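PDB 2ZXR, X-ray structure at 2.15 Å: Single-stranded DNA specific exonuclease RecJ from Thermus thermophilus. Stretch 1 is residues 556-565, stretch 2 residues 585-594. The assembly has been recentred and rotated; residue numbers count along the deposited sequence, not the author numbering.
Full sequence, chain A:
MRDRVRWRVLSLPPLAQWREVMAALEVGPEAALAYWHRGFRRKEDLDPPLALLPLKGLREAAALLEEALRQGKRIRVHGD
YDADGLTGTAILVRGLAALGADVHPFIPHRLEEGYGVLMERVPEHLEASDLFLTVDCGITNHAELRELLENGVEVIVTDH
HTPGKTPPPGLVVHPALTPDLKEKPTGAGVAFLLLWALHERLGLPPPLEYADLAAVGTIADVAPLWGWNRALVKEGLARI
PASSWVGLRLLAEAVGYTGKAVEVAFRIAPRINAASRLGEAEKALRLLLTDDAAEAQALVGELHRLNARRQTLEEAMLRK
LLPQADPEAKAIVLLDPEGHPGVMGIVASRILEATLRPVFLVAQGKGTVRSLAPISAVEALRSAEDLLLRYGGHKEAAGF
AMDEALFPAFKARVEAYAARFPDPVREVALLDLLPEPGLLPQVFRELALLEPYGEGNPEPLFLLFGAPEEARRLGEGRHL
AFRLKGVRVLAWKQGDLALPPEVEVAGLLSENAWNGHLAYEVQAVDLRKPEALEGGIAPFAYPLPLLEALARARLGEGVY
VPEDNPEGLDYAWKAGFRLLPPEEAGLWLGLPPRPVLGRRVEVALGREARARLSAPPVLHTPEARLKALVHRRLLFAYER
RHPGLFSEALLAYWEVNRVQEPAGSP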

ATOM      1  N   GLY A 556      -0.555 -51.246  10.819  1.00 33.02           N
ATOM      2  CA  GLY A 556      -1.424 -51.332  11.982  1.00 31.65           C
ATOM      3  C   GLY A 556      -1.686 -50.075  12.802  1.00 31.44           C
ATOM      4  O   GLY A 556      -2.283 -50.157  13.870  1.00 32.38           O
ATOM      5  N   GLU A 557      -1.259 -48.912  12.324  1.00 30.75           N
ATOM      6  CA  GLU A 557      -1.495 -47.671  13.051  1.00 29.34           C
ATOM      7  C   GLU A 557      -3.004 -47.392  13.127  1.00 29.37           C
ATOM      8  O   GLU A 557      -3.731 -47.588  12.156  1.00 29.15           O
ATOM      9  CB  GLU A 557      -0.774 -46.501  12.357  1.00 29.46           C
ATOM     10  CG  GLU A 557      -0.789 -45.187  13.151  1.00 28.78           C
ATOM     11  CD  GLU A 557       0.231 -44.154  12.646  1.00 29.12           C
ATOM     12  OE1 GLU A 557       1.307 -44.550  12.133  1.00 28.19           O
ATOM     13  OE2 GLU A 557      -0.034 -42.940  12.785  1.00 27.04           O
ATOM     14  N   GLY A 558      -3.481 -46.982  14.297  1.00 28.84           N
ATOM     15  CA  GLY A 558      -4.888 -46.662  14.419  1.00 30.79           C
ATOM     16  C   GLY A 558      -5.187 -45.588  13.378  1.00 31.24           C
ATOM     17  O   GLY A 558      -4.493 -44.568  13.334  1.00 29.15           O
ATOM     18  N   VAL A 559      -6.197 -45.829  12.540  1.00 32.26           N
ATOM     19  CA  VAL A 559      -6.551 -44.903  11.473  1.00 33.88           C
ATOM     20  C   VAL A 559      -8.030 -44.667  11.202  1.00 34.54           C
ATOM     21  O   VAL A 559      -8.879 -45.546  11.408  1.00 34.42           O
ATOM     22  CB  VAL A 559      -5.931 -45.335  10.137  1.00 34.03           C
ATOM     23  CG1 VAL A 559      -4.439 -45.415  10.283  1.00 36.40           C
ATOM     24  CG2 VAL A 559      -6.489 -46.680   9.704  1.00 33.28           C
ATOM     25  N   TYR A 560      -8.306 -43.470  10.694  1.00 34.79           N
ATOM     26  CA  TYR A 560      -9.648 -43.066  10.343  1.00 36.26           C
ATOM     27  C   TYR A 560      -9.788 -42.877   8.840  1.00 36.96           C
ATOM     28  O   TYR A 560      -8.966 -42.215   8.208  1.00 37.14           O
ATOM     29  CB  TYR A 560     -10.014 -41.770  11.077  1.00 36.86           C
ATOM     30  CG  TYR A 560     -11.200 -41.023  10.488  1.00 38.40           C
ATOM     31  CD1 TYR A 560     -11.007 -39.821   9.801  1.00 38.62           C
ATOM     32  CD2 TYR A 560     -12.512 -41.509  10.626  1.00 38.17           C
ATOM     33  CE1 TYR A 560     -12.084 -39.105   9.265  1.00 39.77           C
ATOM     34  CE2 TYR A 560     -13.605 -40.806  10.087  1.00 38.97           C
ATOM     35  CZ  TYR A 560     -13.378 -39.600   9.408  1.00 39.99           C
ATOM     36  OH  TYR A 560     -14.419 -38.881   8.869  1.00 40.16           O
ATOM     37  N   VAL A 561     -10.816 -43.501   8.276  1.00 37.72           N
ATOM     38  CA  VAL A 561     -11.138 -43.383   6.856  1.00 40.01           C
ATOM     39  C   VAL A 561     -12.607 -42.950   6.879  1.00 42.35           C
ATOM     40  O   VAL A 561     -13.471 -43.670   7.403  1.00 42.45           O
ATOM     41  CB  VAL A 561     -11.050 -44.739   6.100  1.00 39.49           C
ATOM     42  CG1 VAL A 561     -11.429 -44.545   4.632  1.00 38.91           C
ATOM     43  CG2 VAL A 561      -9.649 -45.310   6.197  1.00 39.40           C
ATOM     44  N   PRO A 562     -12.914 -41.767   6.329  1.00 44.27           N
ATOM     45  CA  PRO A 562     -14.306 -41.285   6.321  1.00 46.12           C
ATOM     46  C   PRO A 562     -15.335 -42.181   5.626  1.00 48.10           C
ATOM     47  O   PRO A 562     -15.021 -42.865   4.649  1.00 47.25           O
ATOM     48  CB  PRO A 562     -14.195 -39.905   5.663  1.00 45.47           C
ATOM     49  CG  PRO A 562     -12.996 -40.024   4.803  1.00 45.22           C
ATOM     50  CD  PRO A 562     -12.020 -40.814   5.654  1.00 44.35           C
ATOM     51  N   GLU A 563     -16.568 -42.159   6.140  1.00 50.87           N
ATOM     52  CA  GLU A 563     -17.662 -42.952   5.569  1.00 54.40           C
ATOM     53  C   GLU A 563     -17.757 -42.768   4.055  1.00 55.82           C
ATOM     54  O   GLU A 563     -18.175 -43.673   3.347  1.00 55.79           O
ATOM     55  CB  GLU A 563     -19.003 -42.579   6.212  1.00 55.43           C
ATOM     56  CG  GLU A 563     -19.115 -42.878   7.714  1.00 57.25           C
ATOM     57  CD  GLU A 563     -18.987 -44.365   8.050  1.00 59.17           C
ATOM     58  OE1 GLU A 563     -19.320 -44.736   9.196  1.00 59.56           O
ATOM     59  OE2 GLU A 563     -18.550 -45.162   7.180  1.00 59.99           O
ATOM     60  N   ASP A 564     -17.373 -41.590   3.568  1.00 58.67           N
ATOM     61  CA  ASP A 564     -17.379 -41.304   2.132  1.00 60.61           C
ATOM     62  C   ASP A 564     -16.332 -42.189   1.469  1.00 62.03           C
ATOM     63  O   ASP A 564     -15.623 -42.946   2.142  1.00 62.64           O
ATOM     64  CB  ASP A 564     -17.024 -39.847   1.869  1.00 61.09           C
ATOM     65  CG  ASP A 564     -17.475 -38.941   2.980  1.00 61.49           C
ATOM     66  OD1 ASP A 564     -18.656 -39.032   3.374  1.00 62.00           O
ATOM     67  OD2 ASP A 564     -16.649 -38.144   3.459  1.00 61.37           O
ATOM     68  N   ASN A 565     -16.211 -42.072   0.153  1.00 63.52           N
ATOM     69  CA  ASN A 565     -15.268 -42.911  -0.579  1.00 64.59           C
ATOM     70  C   ASN A 565     -15.374 -44.311   0.008  1.00 64.54           C
ATOM     71  O   ASN A 565     -14.420 -44.818   0.609  1.00 64.56           O
ATOM     72  CB  ASN A 565     -13.821 -42.430  -0.418  1.00 65.38           C
ATOM     73  CG  ASN A 565     -12.863 -43.202  -1.313  1.00 65.52           C
ATOM     74  OD1 ASN A 565     -11.642 -43.134  -1.154  1.00 65.62           O
ATOM     75  ND2 ASN A 565     -13.423 -43.930  -2.277  1.00 65.33           N
ATOM     76  N   ALA A 585      -8.338 -41.659  16.374  1.00 30.82           N
ATOM     77  CA  ALA A 585      -7.235 -42.020  15.486  1.00 28.16           C
ATOM     78  C   ALA A 585      -6.257 -40.830  15.341  1.00 26.50           C
ATOM     79  O   ALA A 585      -6.674 -39.691  15.119  1.00 24.60           O
ATOM     80  CB  ALA A 585      -7.770 -42.385  14.126  1.00 27.47           C
ATOM     81  N   GLY A 586      -4.965 -41.097  15.468  1.00 24.79           N
ATOM     82  CA  GLY A 586      -3.983 -40.046  15.277  1.00 23.91           C
ATOM     83  C   GLY A 586      -3.585 -39.917  13.800  1.00 24.15           C
ATOM     84  O   GLY A 586      -2.741 -39.082  13.438  1.00 23.92           O
ATOM     85  N   LEU A 587      -4.175 -40.749  12.936  1.00 23.87           N
ATOM     86  CA  LEU A 587      -3.869 -40.715  11.500  1.00 24.35           C
ATOM     87  C   LEU A 587      -5.164 -40.706  10.696  1.00 25.62           C
ATOM     88  O   LEU A 587      -6.038 -41.542  10.928  1.00 25.70           O
ATOM     89  CB  LEU A 587      -3.052 -41.946  11.100  1.00 24.48           C
ATOM     90  CG  LEU A 587      -2.669 -41.988   9.626  1.00 25.46           C
ATOM     91  CD1 LEU A 587      -1.573 -40.933   9.388  1.00 23.23           C
ATOM     92  CD2 LEU A 587      -2.180 -43.382   9.227  1.00 24.99           C
ATOM     93  N   TRP A 588      -5.294 -39.778   9.751  1.00 26.01           N
ATOM     94  CA  TRP A 588      -6.525 -39.694   8.953  1.00 26.72           C
ATOM     95  C   TRP A 588      -6.218 -39.867   7.487  1.00 26.70           C
ATOM     96  O   TRP A 588      -5.182 -39.406   7.000  1.00 27.06           O
ATOM     97  CB  TRP A 588      -7.229 -38.330   9.149  1.00 26.07           C
ATOM     98  CG  TRP A 588      -7.741 -38.004  10.553  1.00 26.04           C
ATOM     99  CD1 TRP A 588      -7.784 -38.838  11.643  1.00 27.43           C
ATOM    100  CD2 TRP A 588      -8.326 -36.762  10.982  1.00 25.76           C
ATOM    101  NE1 TRP A 588      -8.362 -38.188  12.724  1.00 25.50           N
ATOM    102  CE2 TRP A 588      -8.698 -36.915  12.341  1.00 26.87           C
ATOM    103  CE3 TRP A 588      -8.568 -35.537  10.350  1.00 25.37           C
ATOM    104  CZ2 TRP A 588      -9.297 -35.882  13.075  1.00 26.12           C
ATOM    105  CZ3 TRP A 588      -9.171 -34.507  11.087  1.00 27.14           C
ATOM    106  CH2 TRP A 588      -9.524 -34.692  12.429  1.00 25.91           C
ATOM    107  N   LEU A 589      -7.119 -40.525   6.771  1.00 27.05           N
ATOM    108  CA  LEU A 589      -6.925 -40.742   5.347  1.00 28.14           C
ATOM    109  C   LEU A 589      -7.943 -39.919   4.572  1.00 28.73           C
ATOM    110  O   LEU A 589      -8.065 -40.049   3.364  1.00 29.00           O
ATOM    111  CB  LEU A 589      -7.104 -42.221   5.020  1.00 29.92           C
ATOM    112  CG  LEU A 589      -6.120 -43.171   5.693  1.00 31.14           C
ATOM    113  CD1 LEU A 589      -6.410 -44.607   5.250  1.00 32.13           C
ATOM    114  CD2 LEU A 589      -4.695 -42.783   5.315  1.00 31.28           C
ATOM    115  N   GLY A 590      -8.682 -39.081   5.290  1.00 28.79           N
ATOM    116  CA  GLY A 590      -9.691 -38.269   4.661  1.00 29.15           C
ATOM    117  C   GLY A 590     -10.145 -37.271   5.693  1.00 30.30           C
ATOM    118  O   GLY A 590      -9.620 -37.245   6.817  1.00 29.97           O
ATOM    119  N   LEU A 591     -11.131 -36.464   5.319  1.00 30.69           N
ATOM    120  CA  LEU A 591     -11.632 -35.415   6.188  1.00 32.00           C
ATOM    121  C   LEU A 591     -12.932 -35.775   6.891  1.00 32.71           C
ATOM    122  O   LEU A 591     -13.878 -36.243   6.259  1.00 32.72           O
ATOM    123  CB  LEU A 591     -11.851 -34.130   5.363  1.00 31.51           C
ATOM    124  CG  LEU A 591     -10.688 -33.693   4.472  1.00 30.94           C
ATOM    125  CD1 LEU A 591     -11.033 -32.389   3.760  1.00 31.62           C
ATOM    126  CD2 LEU A 591      -9.450 -33.517   5.321  1.00 32.17           C
ATOM    127  N   PRO A 592     -12.993 -35.571   8.214  1.00 33.51           N
ATOM    128  CA  PRO A 592     -14.269 -35.916   8.837  1.00 34.61           C
ATOM    129  C   PRO A 592     -15.362 -34.922   8.424  1.00 35.95           C
ATOM    130  O   PRO A 592     -15.080 -33.826   7.928  1.00 35.32           O
ATOM    131  CB  PRO A 592     -13.961 -35.883  10.340  1.00 34.71           C
ATOM    132  CG  PRO A 592     -12.715 -35.086  10.457  1.00 35.32           C
ATOM    133  CD  PRO A 592     -11.932 -35.380   9.216  1.00 33.64           C
ATOM    134  N   PRO A 593     -16.631 -35.306   8.604  1.00 36.92           N
ATOM    135  CA  PRO A 593     -17.739 -34.422   8.236  1.00 37.13           C
ATOM    136  C   PRO A 593     -17.879 -33.188   9.124  1.00 37.16           C
ATOM    137  O   PRO A 593     -18.239 -32.109   8.648  1.00 37.18           O
ATOM    138  CB  PRO A 593     -18.951 -35.345   8.327  1.00 37.41           C
ATOM    139  CG  PRO A 593     -18.566 -36.279   9.453  1.00 37.82           C
ATOM    140  CD  PRO A 593     -17.130 -36.608   9.090  1.00 37.16           C
ATOM    141  N   ARG A 594     -17.607 -33.343  10.414  1.00 37.28           N
ATOM    142  CA  ARG A 594     -17.721 -32.236  11.348  1.00 38.22           C
ATOM    143  C   ARG A 594     -16.444 -32.054  12.139  1.00 37.91           C
ATOM    144  O   ARG A 594     -15.629 -32.953  12.225  1.00 37.89           O
ATOM    145  CB  ARG A 594     -18.909 -32.472  12.283  1.00 40.16           C
ATOM    146  CG  ARG A 594     -20.247 -32.364  11.550  1.00 43.37           C
ATOM    147  CD  ARG A 594     -21.352 -33.184  12.186  1.00 45.78           C
ATOM    148  NE  ARG A 594     -21.031 -34.609  12.209  1.00 48.29           N
ATOM    149  CZ  ARG A 594     -20.549 -35.247  13.272  1.00 49.68           C
ATOM    150  NH1 ARG A 594     -20.337 -34.592  14.413  1.00 50.88           N
ATOM    151  NH2 ARG A 594     -20.262 -36.539  13.195  1.00 50.58           N
TER
HETATM  152  O   HOH W   1      -3.389 -43.590  15.517  1.00 33.26           O
HETATM  153  O   HOH W   2     -14.495 -37.068   4.004  1.00 32.91           O

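Two backbone hydrogen bonds, both made by Tyr-560, fix the register of the two stretches. Its N donates to Leu-587 O (3.0 Å, N-H...O angle 161°), and its O accepts from Leu-589 N (2.9 Å, 154°). One residue bonding to the neighbours on both sides of its partner is the signature of a parallel bridge, here Tyr-560 with Trp-588, whose CA atoms lie 4.8 Å apart. Two CA-H...O contacts supplement the pair: Val-559 CA to Leu-587 O at 3.4 Å and Trp-588 CA to Tyr-560 O at 3.6 Å.

Beyond the bridge, water takes over. Gly-558 O and Gly-586 N are 4.1 Å apart, too far to bond directly; water 1 donates to Gly-558 O (2.6 Å) and accepts from Gly-586 N (2.9 Å). Water 2 donates to both Asp-564 OD2 and Leu-591 O, each at 2.5 Å, although Asp-564 is poorly ordered.

Tyr-560 also dominates the packing, with 126 Å² covered by stretch 2 out of 566 Å² buried in total. Its ring, set by a t rotamer, turns an edge toward the face of the five-membered ring of Trp-588 (centroids 5.1 Å apart, planes at 71°). Tyr-560 CB lies 3.8 Å from Ala-585 CB, a small methyl that fits beside the backbone, while Tyr-560 OH reaches Pro-592 CA at 3.0 Å.

On the sheet face carrying Val-559 and Leu-587, Val-559 CG1 meets Leu-587 CD2 at 3.2 Å, a tight apolar contact between buried side chains. Farther along, Val-561 CG2 touches Leu-589 CD1 at 3.4 Å. Pro-562 CD then packs 3.6 Å from Gly-590 CA. Glycine suits this spot because an ideal CB on Gly-590 would fall 2.4 Å from Pro-562 CG, a clash.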